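Local coordinates for protein V-type ATP synthase alpha chain (Nanoarchaeum equitans Kin4-M, PDB 5BN3) that belongs to the A-subunit family of V-type ATP synthases and holds ADP and a magnesium ion at a P-loop nucleotide-binding domain, at residues A219-P224 and V231-I236; F211-G216 and V398-A403; S227-L232 and A378-G383; Q235-A240 and V316-S321. All blocks are in the same frame, centred on the assembly; numbering follows the deposited sequence.

Contact 1. Residues A219-P224 and V231-I236; sequences AAVPGP and VLNQQI. With ADP (adenosine-5'-diphosphate), chain C.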
# COMPACT_ATOMS: atom_id res chain seq x y z
N ALA A 219 -28.02 13.42 -1.39
CA ALA A 219 -26.74 13.88 -0.88
C ALA A 219 -26.03 12.79 -0.10
O ALA A 219 -26.67 11.92 0.49
CB ALA A 219 -26.92 15.11 -0.00
N ALA A 220 -24.70 12.85 -0.09
CA ALA A 220 -23.90 11.94 0.71
C ALA A 220 -23.28 12.69 1.90
O ALA A 220 -22.85 13.83 1.75
CB ALA A 220 -22.81 11.31 -0.13
N VAL A 221 -23.23 12.03 3.06
CA VAL A 221 -22.61 12.61 4.25
C VAL A 221 -21.53 11.68 4.79
O VAL A 221 -21.77 10.92 5.72
CB VAL A 221 -23.64 12.89 5.37
CG1 VAL A 221 -23.02 13.73 6.48
CG2 VAL A 221 -24.87 13.59 4.81
N PRO A 222 -20.33 11.72 4.18
CA PRO A 222 -19.23 10.90 4.70
C PRO A 222 -18.43 11.64 5.76
O PRO A 222 -18.32 12.87 5.71
CB PRO A 222 -18.37 10.67 3.46
CG PRO A 222 -18.56 11.91 2.65
CD PRO A 222 -19.99 12.36 2.90
N GLY A 223 -17.89 10.89 6.72
CA GLY A 223 -17.06 11.45 7.76
C GLY A 223 -16.45 10.35 8.61
O GLY A 223 -16.96 9.23 8.63
N PRO A 224 -15.35 10.66 9.31
CA PRO A 224 -14.77 9.69 10.24
C PRO A 224 -15.65 9.55 11.48
O PRO A 224 -16.60 10.33 11.62
CB PRO A 224 -13.43 10.33 10.62
CG PRO A 224 -13.64 11.80 10.40
CD PRO A 224 -14.56 11.90 9.21
N VAL A 231 -25.91 13.04 14.21
CA VAL A 231 -26.57 14.25 14.68
C VAL A 231 -27.08 15.08 13.50
O VAL A 231 -28.21 15.58 13.54
CB VAL A 231 -25.62 15.11 15.56
CG1 VAL A 231 -26.23 16.47 15.83
CG2 VAL A 231 -25.33 14.39 16.86
N LEU A 232 -26.27 15.19 12.45
CA LEU A 232 -26.67 15.95 11.27
C LEU A 232 -27.91 15.36 10.62
O LEU A 232 -28.83 16.09 10.26
CB LEU A 232 -25.53 16.03 10.26
CG LEU A 232 -25.84 16.90 9.04
CD1 LEU A 232 -26.13 18.32 9.48
CD2 LEU A 232 -24.71 16.89 8.03
N ASN A 233 -27.94 14.04 10.47
CA ASN A 233 -29.10 13.38 9.89
C ASN A 233 -30.34 13.49 10.78
O ASN A 233 -31.46 13.65 10.27
CB ASN A 233 -28.79 11.91 9.58
CG ASN A 233 -28.23 11.72 8.18
OD1 ASN A 233 -28.99 11.54 7.22
ND2 ASN A 233 -26.91 11.74 8.06
N GLN A 234 -30.14 13.42 12.09
CA GLN A 234 -31.24 13.57 13.04
C GLN A 234 -31.79 15.00 13.03
O GLN A 234 -33.00 15.20 13.17
CB GLN A 234 -30.80 13.19 14.46
CG GLN A 234 -30.65 11.69 14.68
CD GLN A 234 -30.16 11.34 16.08
OE1 GLN A 234 -29.70 12.21 16.83
NE2 GLN A 234 -30.25 10.07 16.44
N GLN A 235 -30.90 15.98 12.86
CA GLN A 235 -31.32 17.37 12.73
C GLN A 235 -32.17 17.57 11.49
O GLN A 235 -33.17 18.29 11.53
CB GLN A 235 -30.10 18.29 12.66
CG GLN A 235 -29.42 18.52 14.00
CD GLN A 235 -30.35 19.10 15.04
OE1 GLN A 235 -30.83 18.39 15.93
NE2 GLN A 235 -30.62 20.40 14.94
N ILE A 236 -31.77 16.95 10.39
CA ILE A 236 -32.56 16.98 9.17
C ILE A 236 -33.90 16.30 9.41
O ILE A 236 -34.95 16.83 9.07
CB ILE A 236 -31.82 16.31 8.00
CG1 ILE A 236 -30.53 17.08 7.67
CG2 ILE A 236 -32.71 16.24 6.77
CD1 ILE A 236 -29.67 16.43 6.62
PB ADP C . -20.81 10.23 14.00
O1B ADP C . -20.21 10.89 12.79
O2B ADP C . -22.22 9.76 13.83
O3B ADP C . -19.88 9.23 14.65
PA ADP C . -22.17 11.88 15.94
O1A ADP C . -23.28 12.33 15.04
O2A ADP C . -22.42 10.80 16.96
O3A ADP C . -20.89 11.47 15.04
O5' ADP C . -21.59 13.17 16.70
C5' ADP C . -20.40 13.07 17.47
C4' ADP C . -20.40 14.11 18.59
O4' ADP C . -20.45 15.43 18.04
C3' ADP C . -21.63 13.92 19.46
O3' ADP C . -21.23 13.80 20.83
C2' ADP C . -22.46 15.18 19.25
O2' ADP C . -22.98 15.66 20.48
C1' ADP C . -21.50 16.19 18.64
N9 ADP C . -22.22 16.99 17.61
C8 ADP C . -22.33 16.68 16.30
N7 ADP C . -23.05 17.63 15.65
C5 ADP C . -23.40 18.57 16.54
C6 ADP C . -24.17 19.84 16.51
N6 ADP C . -24.71 20.30 15.36
N1 ADP C . -24.29 20.51 17.68
C2 ADP C . -23.76 20.05 18.83
N3 ADP C . -23.05 18.91 18.93
C4 ADP C . -22.85 18.14 17.84
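Val221 and Leu232 meet within the strand-loop-helix unit that carries the P-loop (Walker A motif). Val221 lies near the end of strand 218-222, and Leu232 sits on the first turn of helix 229-239. The contact packs the start of the helix against the strand that leads into the phosphate loop. It is apolar and buried. Val221 CG1 lies 3.9 Å from Leu232 CD2, and the two side chains meet at a slant. CG1 is the branch anti to the backbone N (chi1 -169°), which brings it to the leucine. The other branch, CG2, faces Asn233, with 4.3 Å to ND2. The amide itself is bonded elsewhere: ND2 to Lys229 O, and OD1 accepts from Asn318 ND2. Val221 also joins strand 370-379 through backbone bonding to Gly377. At the loop end, Gly223 O is bonded to Tyr297 OH of the neighbouring NEQ263 chain. On the helix, Val231 serves ADP. Its CG1 packs against the adenine, 3.4 Å from ADP N7, while CG2 lies 3.4 Å from ADP O1A. Its backbone N donates to the same oxygen, ADP O1A, at 2.8 Å and a nearly straight 165°.

Contact 2. Residues F211-G216 and V398-A403; sequences FPIAKG and VGALWA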
# COMPACT_ATOMS: atom_id res chain seq x y z
N PHE A 211 -24.69 24.65 0.59
CA PHE A 211 -24.74 23.47 -0.28
C PHE A 211 -26.12 22.82 -0.39
O PHE A 211 -26.25 21.62 -0.15
CB PHE A 211 -23.71 22.43 0.20
CG PHE A 211 -22.33 23.00 0.43
CD1 PHE A 211 -21.48 23.23 -0.63
CD2 PHE A 211 -21.90 23.31 1.71
CE1 PHE A 211 -20.21 23.75 -0.42
CE2 PHE A 211 -20.64 23.83 1.93
CZ PHE A 211 -19.79 24.06 0.86
N PRO A 212 -27.14 23.59 -0.79
CA PRO A 212 -28.49 23.02 -0.77
C PRO A 212 -28.74 22.05 -1.92
O PRO A 212 -28.11 22.17 -2.97
CB PRO A 212 -29.39 24.25 -0.95
CG PRO A 212 -28.56 25.18 -1.77
CD PRO A 212 -27.13 24.97 -1.31
N ILE A 213 -29.63 21.10 -1.71
CA ILE A 213 -30.13 20.27 -2.80
C ILE A 213 -31.60 20.60 -3.04
O ILE A 213 -32.23 21.28 -2.22
CB ILE A 213 -30.01 18.76 -2.49
CG1 ILE A 213 -30.78 18.39 -1.23
CG2 ILE A 213 -28.56 18.37 -2.35
CD1 ILE A 213 -30.73 16.90 -0.91
N ALA A 214 -32.15 20.10 -4.14
CA ALA A 214 -33.56 20.31 -4.43
C ALA A 214 -34.39 19.20 -3.81
O ALA A 214 -33.86 18.13 -3.50
CB ALA A 214 -33.78 20.38 -5.92
N LYS A 215 -35.69 19.44 -3.65
CA LYS A 215 -36.61 18.39 -3.23
C LYS A 215 -36.61 17.29 -4.28
O LYS A 215 -36.82 17.54 -5.46
CB LYS A 215 -38.04 18.92 -3.08
CG LYS A 215 -38.34 19.58 -1.74
CD LYS A 215 -39.84 19.57 -1.47
CE LYS A 215 -40.18 20.27 -0.17
NZ LYS A 215 -39.42 19.73 0.98
N GLY A 216 -36.36 16.06 -3.83
CA GLY A 216 -36.25 14.94 -4.75
C GLY A 216 -34.81 14.66 -5.10
O GLY A 216 -34.51 13.74 -5.86
N VAL A 398 -24.97 10.69 -6.34
CA VAL A 398 -25.76 11.70 -5.62
C VAL A 398 -25.56 13.12 -6.16
O VAL A 398 -24.66 13.36 -6.98
CB VAL A 398 -25.47 11.68 -4.10
CG1 VAL A 398 -25.79 10.31 -3.53
CG2 VAL A 398 -24.01 12.04 -3.82
N GLY A 399 -26.39 14.05 -5.71
CA GLY A 399 -26.39 15.41 -6.22
C GLY A 399 -25.58 16.39 -5.39
O GLY A 399 -25.37 17.53 -5.81
N ALA A 400 -25.13 15.96 -4.21
CA ALA A 400 -24.30 16.81 -3.36
C ALA A 400 -23.41 16.02 -2.42
O ALA A 400 -23.75 14.90 -2.01
CB ALA A 400 -25.16 17.76 -2.55
N LEU A 401 -22.27 16.61 -2.08
CA LEU A 401 -21.38 16.08 -1.06
C LEU A 401 -21.41 16.98 0.17
O LEU A 401 -21.00 18.14 0.10
CB LEU A 401 -19.95 15.98 -1.60
CG LEU A 401 -18.82 15.73 -0.58
CD1 LEU A 401 -19.07 14.44 0.16
CD2 LEU A 401 -17.46 15.70 -1.26
N TRP A 402 -21.90 16.45 1.28
CA TRP A 402 -21.83 17.16 2.55
C TRP A 402 -20.73 16.53 3.40
O TRP A 402 -21.00 15.70 4.28
CB TRP A 402 -23.19 17.11 3.26
CG TRP A 402 -24.27 17.87 2.53
CD1 TRP A 402 -24.09 18.85 1.60
CD2 TRP A 402 -25.69 17.69 2.65
NE1 TRP A 402 -25.31 19.30 1.14
CE2 TRP A 402 -26.30 18.61 1.77
CE3 TRP A 402 -26.51 16.85 3.41
CZ2 TRP A 402 -27.69 18.71 1.64
CZ3 TRP A 402 -27.89 16.95 3.28
CH2 TRP A 402 -28.46 17.88 2.40
N ALA A 403 -19.49 16.92 3.12
CA ALA A 403 -18.32 16.27 3.72
C ALA A 403 -18.02 16.75 5.13
O ALA A 403 -17.89 17.95 5.37
CB ALA A 403 -17.10 16.47 2.84
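Trp402 reaches from the segment 398-403 to Phe211 and Ile213 in the loop that precedes strand 218-222. Its CB carries the indole with CG anti to the carbonyl carbon (chi1 -66°), which swings the ring toward that loop. CD1 comes first and packs on Phe211 CB at 3.9 Å. Next is NE1, which donates to Phe211 O at 2.8 Å, with 152° at the hydrogen. The oxygen lies at the ring edge, close to the indole plane, and the N-H arrives in the carbonyl plane. Farther round the ring, CZ2 lies 4.1 Å from Ile213 CG2. At the tip, CH2 lies 4.1 Å from Ile213 CD1. The isoleucine and the indole cross at about a right angle. Ile213 CG2 also presses on Ala400 CB at 3.5 Å, tighter than usual for two carbons. Strand 370-379 lines the site as well, since Ile376 touches both Ile213 and Trp402. The contact thus fastens a connecting loop of the nucleotide-binding domain to the region of strand 400-401. Its chemistry is one directed bond within apolar packing: the buried indole N-H is satisfied by a main-chain carbonyl, which should fix the rotation of the ring.

Contact 3. Residues S227-L232 and A378-G383; sequences SGKTVL and AVSPPG. With MG (magnesium ion), chain K; ADP (adenosine-5'-diphosphate), chain C.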
# COMPACT_ATOMS: atom_id res chain seq x y z
N SER A 227 -17.46 12.60 13.82
CA SER A 227 -17.48 13.85 13.06
C SER A 227 -18.87 14.49 12.99
O SER A 227 -18.99 15.69 12.71
CB SER A 227 -16.89 13.66 11.66
OG SER A 227 -17.66 12.76 10.88
N GLY A 228 -19.92 13.71 13.23
CA GLY A 228 -21.25 14.28 13.37
C GLY A 228 -22.33 13.87 12.38
O GLY A 228 -23.34 14.56 12.27
N LYS A 229 -22.13 12.75 11.69
CA LYS A 229 -23.09 12.26 10.70
C LYS A 229 -24.47 12.03 11.30
O LYS A 229 -25.49 12.46 10.74
CB LYS A 229 -22.63 10.92 10.12
CG LYS A 229 -21.41 10.93 9.24
CD LYS A 229 -21.08 9.50 8.86
CE LYS A 229 -19.78 9.04 9.48
NZ LYS A 229 -19.67 9.20 10.94
N THR A 230 -24.51 11.31 12.42
CA THR A 230 -25.77 10.91 13.04
C THR A 230 -26.58 12.11 13.54
O THR A 230 -27.78 12.18 13.32
CB THR A 230 -25.52 9.92 14.20
OG1 THR A 230 -24.98 8.70 13.67
CG2 THR A 230 -26.82 9.62 14.93
N VAL A 231 -25.91 13.04 14.21
CA VAL A 231 -26.57 14.25 14.68
C VAL A 231 -27.08 15.08 13.50
O VAL A 231 -28.21 15.58 13.54
CB VAL A 231 -25.62 15.11 15.56
CG1 VAL A 231 -26.23 16.47 15.83
CG2 VAL A 231 -25.33 14.39 16.86
N LEU A 232 -26.27 15.19 12.45
CA LEU A 232 -26.67 15.95 11.27
C LEU A 232 -27.91 15.36 10.62
O LEU A 232 -28.83 16.09 10.26
CB LEU A 232 -25.53 16.03 10.26
CG LEU A 232 -25.84 16.90 9.04
CD1 LEU A 232 -26.13 18.32 9.48
CD2 LEU A 232 -24.71 16.89 8.03
N ALA A 378 -25.62 8.66 4.80
CA ALA A 378 -24.39 8.80 5.56
C ALA A 378 -23.40 7.71 5.16
O ALA A 378 -23.80 6.59 4.85
CB ALA A 378 -24.68 8.73 7.05
N VAL A 379 -22.11 8.05 5.14
CA VAL A 379 -21.07 7.08 4.80
C VAL A 379 -20.01 7.08 5.89
O VAL A 379 -19.66 8.14 6.41
CB VAL A 379 -20.42 7.41 3.44
CG1 VAL A 379 -19.52 6.26 2.99
CG2 VAL A 379 -21.47 7.68 2.38
N SER A 380 -19.50 5.91 6.23
CA SER A 380 -18.53 5.78 7.31
C SER A 380 -17.19 5.23 6.81
O SER A 380 -16.86 4.07 7.07
CB SER A 380 -19.07 4.87 8.41
OG SER A 380 -20.37 5.25 8.81
N PRO A 381 -16.41 6.07 6.11
CA PRO A 381 -15.14 5.62 5.53
C PRO A 381 -14.13 5.20 6.60
O PRO A 381 -13.94 5.91 7.59
CB PRO A 381 -14.63 6.87 4.80
CG PRO A 381 -15.27 8.01 5.52
CD PRO A 381 -16.63 7.51 5.90
N PRO A 382 -13.50 4.04 6.40
CA PRO A 382 -12.49 3.55 7.35
C PRO A 382 -11.35 4.55 7.49
O PRO A 382 -10.79 4.97 6.48
CB PRO A 382 -11.98 2.27 6.69
CG PRO A 382 -13.10 1.83 5.79
CD PRO A 382 -13.72 3.10 5.29
N GLY A 383 -11.04 4.94 8.72
CA GLY A 383 -9.96 5.88 8.98
C GLY A 383 -10.20 7.28 8.45
O GLY A 383 -9.28 8.10 8.41
MG MG K . -23.12 7.91 14.09
PB ADP C . -20.81 10.23 14.00
O1B ADP C . -20.21 10.89 12.79
O2B ADP C . -22.22 9.76 13.83
O3B ADP C . -19.88 9.23 14.65
PA ADP C . -22.17 11.88 15.94
O1A ADP C . -23.28 12.33 15.04
O2A ADP C . -22.42 10.80 16.96
O3A ADP C . -20.89 11.47 15.04
O5' ADP C . -21.59 13.17 16.70
C5' ADP C . -20.40 13.07 17.47
C4' ADP C . -20.40 14.11 18.59
O4' ADP C . -20.45 15.43 18.04
C3' ADP C . -21.63 13.92 19.46
O3' ADP C . -21.23 13.80 20.83
C2' ADP C . -22.46 15.18 19.25
O2' ADP C . -22.98 15.66 20.48
C1' ADP C . -21.50 16.19 18.64
N9 ADP C . -22.22 16.99 17.61
C8 ADP C . -22.33 16.68 16.30
N7 ADP C . -23.05 17.63 15.65
C5 ADP C . -23.40 18.57 16.54
C6 ADP C . -24.17 19.84 16.51
N6 ADP C . -24.71 20.30 15.36
N1 ADP C . -24.29 20.51 17.68
C2 ADP C . -23.76 20.05 18.83
N3 ADP C . -23.05 18.91 18.93
C4 ADP C . -22.85 18.14 17.84
O HOH W 1 -20.64 6.47 11.23
O HOH W 2 -23.42 8.54 16.04
O HOH W 3 -21.25 7.08 14.44
O HOH W 4 -23.04 7.22 12.14
O HOH W 5 -24.11 6.12 14.49
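The first turn of helix 229-239 comes up against the end of strand 370-379, with Lys229 CA and Ala378 CA 6.3 Å apart. Lys229 is the side chain that spans the gap. Its chain runs extended as far as CD and then bends (chi3 -112°, chi4 53°). At the bend CD passes 4.1 Å from Ala378 CB and only 3.1 Å from Val379 O, a close approach to a carbonyl. The bend turns NZ back to the phosphates, where it bonds ADP O1B at 2.6 Å. NZ also donates to water 1 at 2.9 Å. The same water is 2.7 Å from Ser380 OG, so a single water bridges the two segments. Ser380 OG is further bonded to Ser321 OG. This is the P-loop of the nucleotide-binding domain, with backbone amides wrapped round the phosphates. ADP O1B is gripped three times, by Lys229 NZ, by Lys229 N and by Gly228 N, the last at 2.9 Å. Gly228 precedes the helix with a positive phi of 118°, and a side chain there would crowd the adenine. Thr230 N donates to ADP O2B. Thr230 OG1 binds the magnesium ion at 2.0 Å, with ADP O2B and waters 2, 3, 4 and 5 completing six ligands. Waters 2 and 3 also donate to ADP O2A and O3B, tying the metal shell to both phosphates. Asp320 OD2 is hydrogen-bonded to Thr230 OG1 as a second-shell partner. Tyr297 of the neighbouring NEQ263 chain packs on both Lys229 and Ser380.

Contact 4. Residues Q235-A240 and V316-S321; sequences QIAKWA and VVNADS
Ile236 and Ala237 of helix 229-239 rest on the side chain of Asn318, which projects from strand 314-320. The contact lies deep in the nucleotide-binding domain and packs the P-loop helix on its central sheet. Across the segments the touches are all van der Waals. Ile236 CG2 lies 3.8 Å from Asn318 ND2, and Ile236 CB is 4.0 Å from the same nitrogen. The two side chains meet at a slant. Ala237 CB is 4.0 Å from Asn318 OD1. Asn318 CG stands anti to the carbonyl carbon (chi1 -57°), which sends the amide up to the helix. Polar bonding comes from neighbours. Asn318 ND2 donates to Asn233 OD1, one turn before Ala237 on the same helix. Within the helix, Lys238 NZ donates to Gln235 OE1 at 3.1 Å, nearly in line with the C=O bond. Arg279 donates to Ala237 O and to Ala240 O, where the helix gives way to the loop. The two halves of the Asn318 amide therefore fare differently. Its nitrogen is bonded to Asn233, while its oxygen is buried against the methyl of Ala237 and has no partner in the model. The bond to Asn233 probably sets the amide's orientation, at the cost of burying an unsatisfied carbonyl.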
# COMPACT_ATOMS: atom_id res chain seq x y z
N GLN A 235 -30.90 15.98 12.86
CA GLN A 235 -31.32 17.37 12.73
C GLN A 235 -32.17 17.57 11.49
O GLN A 235 -33.17 18.29 11.53
CB GLN A 235 -30.10 18.29 12.66
CG GLN A 235 -29.42 18.52 14.00
CD GLN A 235 -30.35 19.10 15.04
OE1 GLN A 235 -30.83 18.39 15.93
NE2 GLN A 235 -30.62 20.40 14.94
N ILE A 236 -31.77 16.95 10.39
CA ILE A 236 -32.56 16.98 9.17
C ILE A 236 -33.90 16.30 9.41
O ILE A 236 -34.95 16.83 9.07
CB ILE A 236 -31.82 16.31 8.00
CG1 ILE A 236 -30.53 17.08 7.67
CG2 ILE A 236 -32.71 16.24 6.77
CD1 ILE A 236 -29.67 16.43 6.62
N ALA A 237 -33.88 15.12 10.03
CA ALA A 237 -35.11 14.39 10.34
C ALA A 237 -36.05 15.22 11.23
O ALA A 237 -37.27 15.09 11.13
CB ALA A 237 -34.78 13.07 11.00
N LYS A 238 -35.47 16.06 12.09
CA LYS A 238 -36.26 16.92 12.98
C LYS A 238 -36.94 18.07 12.26
O LYS A 238 -38.16 18.22 12.34
CB LYS A 238 -35.36 17.53 14.06
CG LYS A 238 -35.09 16.66 15.28
CD LYS A 238 -34.35 17.48 16.33
CE LYS A 238 -33.54 16.61 17.28
NZ LYS A 238 -32.68 17.42 18.17
N TRP A 239 -36.15 18.88 11.57
CA TRP A 239 -36.64 20.18 11.10
C TRP A 239 -36.87 20.31 9.59
O TRP A 239 -37.26 21.38 9.12
CB TRP A 239 -35.68 21.29 11.54
CG TRP A 239 -35.32 21.28 13.00
CD1 TRP A 239 -34.06 21.31 13.53
CD2 TRP A 239 -36.22 21.24 14.11
NE1 TRP A 239 -34.12 21.29 14.90
CE2 TRP A 239 -35.44 21.25 15.29
CE3 TRP A 239 -37.61 21.20 14.23
CZ2 TRP A 239 -36.01 21.21 16.56
CZ3 TRP A 239 -38.17 21.16 15.50
CH2 TRP A 239 -37.37 21.17 16.64
N ALA A 240 -36.62 19.25 8.83
CA ALA A 240 -36.77 19.33 7.38
C ALA A 240 -38.19 19.70 6.95
O ALA A 240 -39.17 19.23 7.54
CB ALA A 240 -36.35 18.04 6.70
N VAL A 316 -38.52 12.49 2.83
CA VAL A 316 -37.07 12.40 2.95
C VAL A 316 -36.68 11.10 3.65
O VAL A 316 -37.27 10.72 4.66
CB VAL A 316 -36.45 13.62 3.68
CG1 VAL A 316 -37.11 13.84 5.03
CG2 VAL A 316 -34.95 13.45 3.85
N VAL A 317 -35.71 10.40 3.07
CA VAL A 317 -35.14 9.22 3.70
C VAL A 317 -33.72 9.51 4.16
O VAL A 317 -32.88 9.94 3.37
CB VAL A 317 -35.11 8.01 2.74
CG1 VAL A 317 -34.25 6.90 3.30
CG2 VAL A 317 -36.51 7.50 2.49
N ASN A 318 -33.47 9.30 5.45
CA ASN A 318 -32.11 9.39 5.99
C ASN A 318 -31.58 7.98 6.25
O ASN A 318 -32.21 7.20 6.97
CB ASN A 318 -32.08 10.20 7.29
CG ASN A 318 -32.65 11.60 7.13
OD1 ASN A 318 -33.84 11.83 7.35
ND2 ASN A 318 -31.79 12.54 6.76
N ALA A 319 -30.44 7.65 5.65
CA ALA A 319 -29.85 6.32 5.84
C ALA A 319 -28.51 6.40 6.55
O ALA A 319 -27.54 6.93 6.01
CB ALA A 319 -29.70 5.61 4.50
N ASP A 320 -28.46 5.85 7.77
CA ASP A 320 -27.29 5.94 8.64
C ASP A 320 -26.99 4.55 9.20
O ASP A 320 -27.67 4.11 10.12
CB ASP A 320 -27.60 6.92 9.78
CG ASP A 320 -26.44 7.09 10.75
OD1 ASP A 320 -25.28 6.83 10.37
OD2 ASP A 320 -26.70 7.51 11.90
N SER A 321 -25.99 3.85 8.67
CA SER A 321 -25.10 4.35 7.62
C SER A 321 -25.01 3.35 6.46
O SER A 321 -25.10 2.14 6.67
CB SER A 321 -23.71 4.59 8.20
OG SER A 321 -22.71 4.47 7.21

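From the N terminus, 211-216 comes first and opens contact 2. Its partner 398-403 comes last, so contact 2 closes the longest loop and encloses the other three. Strand 218-222 follows, and contact 1 closes the short loop through the phosphate-binding turn. Contact 3 begins on 227-232, which overlaps the end of contact 1 at Val231 and Leu232. Contact 4 starts on 235-240, overlaps contact 1 at Gln235 and Ile236, and is nested inside contact 3. Helix 229-239 thus meets strands 370-379, 218-222 and 314-320 of one sheet. Contact 2 adds the 400-401 region, where Trp402 packs on Ile236.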